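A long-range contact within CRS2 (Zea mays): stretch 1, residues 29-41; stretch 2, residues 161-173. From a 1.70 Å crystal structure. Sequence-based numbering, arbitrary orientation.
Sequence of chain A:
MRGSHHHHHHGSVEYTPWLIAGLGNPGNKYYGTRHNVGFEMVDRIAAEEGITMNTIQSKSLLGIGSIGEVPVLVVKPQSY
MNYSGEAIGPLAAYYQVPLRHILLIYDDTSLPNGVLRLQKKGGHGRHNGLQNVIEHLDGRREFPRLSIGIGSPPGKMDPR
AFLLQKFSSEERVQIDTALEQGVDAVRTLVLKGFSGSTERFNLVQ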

# COMPACT_ATOMS: atom_id res chain seq x y z
N LYS A 29 -10.87 -13.58 6.85
CA LYS A 29 -10.36 -13.48 8.20
C LYS A 29 -9.57 -12.18 8.49
O LYS A 29 -9.46 -11.76 9.67
CB LYS A 29 -9.52 -14.71 8.48
CG LYS A 29 -8.03 -14.65 8.26
CD LYS A 29 -7.26 -15.70 9.09
CE LYS A 29 -7.13 -17.07 8.41
NZ LYS A 29 -6.67 -18.13 9.33
N TYR A 30 -9.01 -11.58 7.39
CA TYR A 30 -8.09 -10.43 7.49
C TYR A 30 -8.73 -9.15 7.16
O TYR A 30 -8.17 -8.07 7.37
CB TYR A 30 -6.83 -10.64 6.63
CG TYR A 30 -6.07 -11.87 7.07
CD1 TYR A 30 -5.42 -11.86 8.30
CD2 TYR A 30 -6.02 -13.01 6.27
CE1 TYR A 30 -4.64 -12.94 8.69
CE2 TYR A 30 -5.31 -14.15 6.67
CZ TYR A 30 -4.65 -14.10 7.90
OH TYR A 30 -3.92 -15.19 8.33
N TYR A 31 -9.92 -9.26 6.70
CA TYR A 31 -10.59 -8.10 6.29
C TYR A 31 -10.74 -7.14 7.43
O TYR A 31 -11.15 -7.53 8.47
CB TYR A 31 -11.97 -8.48 5.64
CG TYR A 31 -12.75 -7.27 5.13
CD1 TYR A 31 -12.60 -6.79 3.82
CD2 TYR A 31 -13.55 -6.55 6.01
CE1 TYR A 31 -13.27 -5.64 3.38
CE2 TYR A 31 -14.21 -5.39 5.60
CZ TYR A 31 -14.07 -4.93 4.29
OH TYR A 31 -14.72 -3.77 3.88
N GLY A 32 -10.37 -5.87 7.23
CA GLY A 32 -10.54 -4.87 8.26
C GLY A 32 -9.44 -4.82 9.30
O GLY A 32 -9.43 -3.93 10.15
N THR A 33 -8.50 -5.77 9.21
CA THR A 33 -7.40 -5.83 10.15
C THR A 33 -6.36 -4.76 9.88
O THR A 33 -6.25 -4.24 8.77
CB THR A 33 -6.81 -7.23 10.25
OG1 THR A 33 -6.19 -7.57 9.04
CG2 THR A 33 -7.91 -8.30 10.57
N ARG A 34 -5.67 -4.37 10.89
CA ARG A 34 -4.70 -3.25 10.77
C ARG A 34 -3.65 -3.50 9.68
O ARG A 34 -3.29 -2.58 8.90
CB ARG A 34 -4.00 -2.96 12.08
CG ARG A 34 -5.02 -2.56 13.17
CD ARG A 34 -4.28 -1.91 14.38
NE ARG A 34 -5.17 -1.39 15.46
CZ ARG A 34 -5.73 -2.18 16.41
NH1 ARG A 34 -5.53 -3.50 16.41
NH2 ARG A 34 -6.56 -1.60 17.33
N HIS A 35 -3.12 -4.71 9.67
CA HIS A 35 -2.11 -5.07 8.67
C HIS A 35 -2.67 -5.09 7.24
O HIS A 35 -1.90 -5.22 6.29
CB HIS A 35 -1.58 -6.48 9.02
CG HIS A 35 -0.08 -6.75 8.83
ND1 HIS A 35 0.84 -5.76 8.88
CD2 HIS A 35 0.57 -7.92 8.67
CE1 HIS A 35 2.03 -6.31 8.72
NE2 HIS A 35 1.88 -7.62 8.56
N ASN A 36 -3.98 -4.96 7.06
CA ASN A 36 -4.58 -4.89 5.72
C ASN A 36 -4.94 -3.49 5.30
O ASN A 36 -5.59 -3.31 4.30
CB ASN A 36 -5.88 -5.71 5.68
CG ASN A 36 -5.58 -7.14 5.22
OD1 ASN A 36 -4.52 -7.72 5.49
ND2 ASN A 36 -6.45 -7.69 4.40
N VAL A 37 -4.58 -2.44 6.07
CA VAL A 37 -5.02 -1.13 5.69
C VAL A 37 -4.51 -0.72 4.32
O VAL A 37 -5.12 0.11 3.69
CB VAL A 37 -4.70 -0.10 6.81
CG1 VAL A 37 -3.19 0.18 6.96
CG2 VAL A 37 -5.51 1.21 6.73
N GLY A 38 -3.36 -1.22 3.89
CA GLY A 38 -2.94 -0.92 2.53
C GLY A 38 -3.94 -1.38 1.49
O GLY A 38 -4.14 -0.76 0.44
N PHE A 39 -4.53 -2.51 1.75
CA PHE A 39 -5.60 -3.02 0.87
C PHE A 39 -6.79 -2.01 0.84
O PHE A 39 -7.37 -1.67 -0.20
CB PHE A 39 -6.16 -4.35 1.45
CG PHE A 39 -5.44 -5.63 0.98
CD1 PHE A 39 -4.21 -5.60 0.33
CD2 PHE A 39 -6.07 -6.86 1.17
CE1 PHE A 39 -3.63 -6.80 -0.08
CE2 PHE A 39 -5.52 -8.08 0.76
CZ PHE A 39 -4.27 -8.04 0.14
N GLU A 40 -7.15 -1.48 2.04
CA GLU A 40 -8.24 -0.50 2.07
C GLU A 40 -7.95 0.69 1.22
O GLU A 40 -8.80 1.25 0.55
CB GLU A 40 -8.49 -0.03 3.54
CG GLU A 40 -9.04 -1.20 4.46
CD GLU A 40 -9.51 -0.63 5.79
OE1 GLU A 40 -9.16 -1.05 6.86
OE2 GLU A 40 -10.15 0.49 5.68
N MET A 41 -6.70 1.19 1.30
CA MET A 41 -6.33 2.40 0.53
C MET A 41 -6.42 2.14 -0.96
O MET A 41 -6.95 2.95 -1.71
CB MET A 41 -4.90 2.90 0.87
CG MET A 41 -4.52 4.22 0.20
SD MET A 41 -5.46 5.61 0.84
CE MET A 41 -4.63 5.89 2.44
N ALA A 161 -0.69 -9.82 17.42
CA ALA A 161 -2.09 -9.83 17.63
C ALA A 161 -2.68 -8.50 17.21
O ALA A 161 -3.78 -8.42 16.70
CB ALA A 161 -2.35 -9.96 19.14
N PHE A 162 -1.95 -7.46 17.54
CA PHE A 162 -2.37 -6.13 17.26
C PHE A 162 -2.52 -5.93 15.75
O PHE A 162 -3.46 -5.31 15.29
CB PHE A 162 -1.29 -5.19 17.82
CG PHE A 162 -1.51 -3.75 17.53
CD1 PHE A 162 -2.58 -3.05 18.09
CD2 PHE A 162 -0.61 -3.07 16.70
CE1 PHE A 162 -2.81 -1.70 17.83
CE2 PHE A 162 -0.81 -1.71 16.45
CZ PHE A 162 -1.91 -1.04 17.01
N LEU A 163 -1.63 -6.51 15.00
CA LEU A 163 -1.72 -6.34 13.55
C LEU A 163 -2.88 -6.99 12.98
O LEU A 163 -3.40 -6.60 11.92
CB LEU A 163 -0.49 -6.88 12.80
CG LEU A 163 0.82 -6.16 13.10
CD1 LEU A 163 2.00 -6.97 12.47
CD2 LEU A 163 0.82 -4.71 12.60
N LEU A 164 -3.24 -8.08 13.62
CA LEU A 164 -4.22 -8.93 13.08
C LEU A 164 -5.55 -8.77 13.68
O LEU A 164 -6.41 -9.62 13.49
CB LEU A 164 -3.77 -10.42 13.14
CG LEU A 164 -2.49 -10.71 12.41
CD1 LEU A 164 -2.27 -12.23 12.46
CD2 LEU A 164 -2.54 -10.25 10.93
N GLN A 165 -5.75 -7.62 14.29
CA GLN A 165 -7.04 -7.17 14.88
C GLN A 165 -7.59 -5.99 14.14
O GLN A 165 -6.92 -5.34 13.38
CB GLN A 165 -6.88 -6.80 16.34
CG GLN A 165 -7.10 -8.08 17.19
CD GLN A 165 -8.59 -8.41 17.26
OE1 GLN A 165 -9.01 -9.39 17.93
NE2 GLN A 165 -9.42 -7.59 16.57
N LYS A 166 -8.85 -5.77 14.31
CA LYS A 166 -9.50 -4.66 13.61
C LYS A 166 -9.25 -3.35 14.35
O LYS A 166 -8.88 -3.32 15.52
CB LYS A 166 -10.99 -4.98 13.56
CG LYS A 166 -11.25 -6.15 12.59
CD LYS A 166 -12.68 -6.20 12.00
CE LYS A 166 -13.04 -7.56 11.37
NZ LYS A 166 -14.36 -7.59 10.69
N PHE A 167 -9.46 -2.25 13.67
CA PHE A 167 -9.27 -1.00 14.29
C PHE A 167 -10.40 -0.78 15.27
O PHE A 167 -11.54 -1.19 14.98
CB PHE A 167 -9.38 0.11 13.24
CG PHE A 167 -8.18 0.18 12.30
CD1 PHE A 167 -8.27 -0.29 10.99
CD2 PHE A 167 -6.95 0.68 12.75
CE1 PHE A 167 -7.18 -0.14 10.12
CE2 PHE A 167 -5.85 0.82 11.90
CZ PHE A 167 -5.95 0.29 10.61
N SER A 168 -10.11 -0.06 16.34
CA SER A 168 -11.15 0.35 17.30
C SER A 168 -12.11 1.30 16.66
O SER A 168 -11.85 1.84 15.57
CB SER A 168 -10.61 0.94 18.59
OG SER A 168 -10.04 2.21 18.35
N SER A 169 -13.22 1.55 17.32
CA SER A 169 -14.20 2.47 16.75
C SER A 169 -13.58 3.81 16.50
O SER A 169 -13.85 4.50 15.47
CB SER A 169 -15.32 2.70 17.77
OG SER A 169 -16.14 1.58 17.87
N GLU A 170 -12.78 4.24 17.48
CA GLU A 170 -12.20 5.57 17.35
C GLU A 170 -11.14 5.61 16.23
O GLU A 170 -11.09 6.55 15.46
CB GLU A 170 -11.66 6.11 18.68
CG GLU A 170 -12.74 6.16 19.80
CD GLU A 170 -13.11 4.81 20.36
OE1 GLU A 170 -12.42 3.82 20.24
OE2 GLU A 170 -14.28 4.81 20.95
N GLU A 171 -10.33 4.53 16.16
CA GLU A 171 -9.25 4.38 15.16
C GLU A 171 -9.81 4.41 13.83
O GLU A 171 -9.30 5.07 12.93
CB GLU A 171 -8.49 3.09 15.38
CG GLU A 171 -7.59 3.28 16.61
CD GLU A 171 -7.11 1.97 17.15
OE1 GLU A 171 -7.33 0.91 16.59
OE2 GLU A 171 -6.34 2.09 18.22
N ARG A 172 -10.93 3.76 13.72
CA ARG A 172 -11.62 3.66 12.45
C ARG A 172 -11.98 5.02 11.83
O ARG A 172 -11.85 5.25 10.63
CB ARG A 172 -12.80 2.71 12.60
CG ARG A 172 -13.76 2.67 11.43
CD ARG A 172 -13.02 2.68 10.10
NE ARG A 172 -12.43 1.39 9.83
CZ ARG A 172 -11.64 1.07 8.72
NH1 ARG A 172 -11.32 1.90 7.76
NH2 ARG A 172 -11.16 -0.15 8.62
N VAL A 173 -12.43 5.92 12.64
CA VAL A 173 -12.83 7.22 12.16
C VAL A 173 -11.60 7.94 11.61
O VAL A 173 -11.63 8.65 10.58
CB VAL A 173 -13.42 8.01 13.36
CG1 VAL A 173 -13.52 9.50 13.04
CG2 VAL A 173 -14.83 7.50 13.71
O HOH W 1 -11.25 -2.22 10.86

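This is a contact built around one buried arginine, R34, which threads between two phenylalanines of the other stretch to reach a carboxylate, with backbone hydrogen bonds holding its base and a second salt bridge securing the helix that follows. The touching residues are at least 127 apart in sequence, and the two stretches together bury 857 Å².

The backbones are joined directly. Where the helix containing F162 and L163 ends, carbonyls become free to serve the other chain segment: R34 N donates to Q165 O at 3.0 Å, and H35 N donates to L163 O at 3.0 Å. Two successive amides at the start of a short 3-10 segment, which have no earlier helical carbonyl of their own to bond, are thus paid for by the opposite stretch. The approach is tight enough for CA-H...O contacts as well, T33 CA to Q165 O at 3.3 Å and K166 CA to G32 O at 3.5 Å.

R34 points its CA-to-CB bond toward the partner and runs out nearly extended, with chi1 m and chi2 and chi3 both t. Its methylenes make contacts as well as its charge. CG lies over the face of the F167 ring, 3.9 Å from the centroid, and CD lies over the face of the F162 ring, also 3.9 Å from the centroid. At the tip, NH1 donates to F162 O at 3.0 Å, while NH2 forms a salt bridge with E171 OE1 at 2.7 Å; NE adds a weak bond to that same oxygen. F162 CE1 covers one face of the guanidinium, and F167 CA and K166 O lie over the opposite face. Arginine suits this place because it combines a long apolar stem with several donors at its end.

The acceptor is held in position too. E171 OE1 also receives S168 N at 3.0 Å, and S168 OG caps the helix by accepting from E171 N at 3.2 Å. This reciprocal pair of bonds helps hold the carboxylate where R34 meets it.

One helical turn and more beyond R34, E40 meets R172 in a two-pronged salt bridge: R172 NH1 to E40 OE2 and R172 NH2 to E40 OE1, both 2.8 Å. R172 bends to do this, with chi2 and chi3 both p. Its NH2 also donates to a water at 3.1 Å, and that water donates to G32 O at 2.6 Å, so that the water bridges R172 to the turn.

Apolar and CH-pi contacts add to the packing. V37 CG2 rests 4.0 Å from F167 CZ, L163 CD1 sits over the face of the H35 imidazole, and Y30 CE1 touches L164 CD2 at 4.1 Å. The type II turn from Y30 to T33 is closed by two bonds: T33 OG1 and T33 N both donate to Y30 O, at 2.6 and 3.0 Å. G32, with phi 83°, takes a conformation that calls for glycine, and an ideal CB there would lie just 3.3 Å from K166 CD.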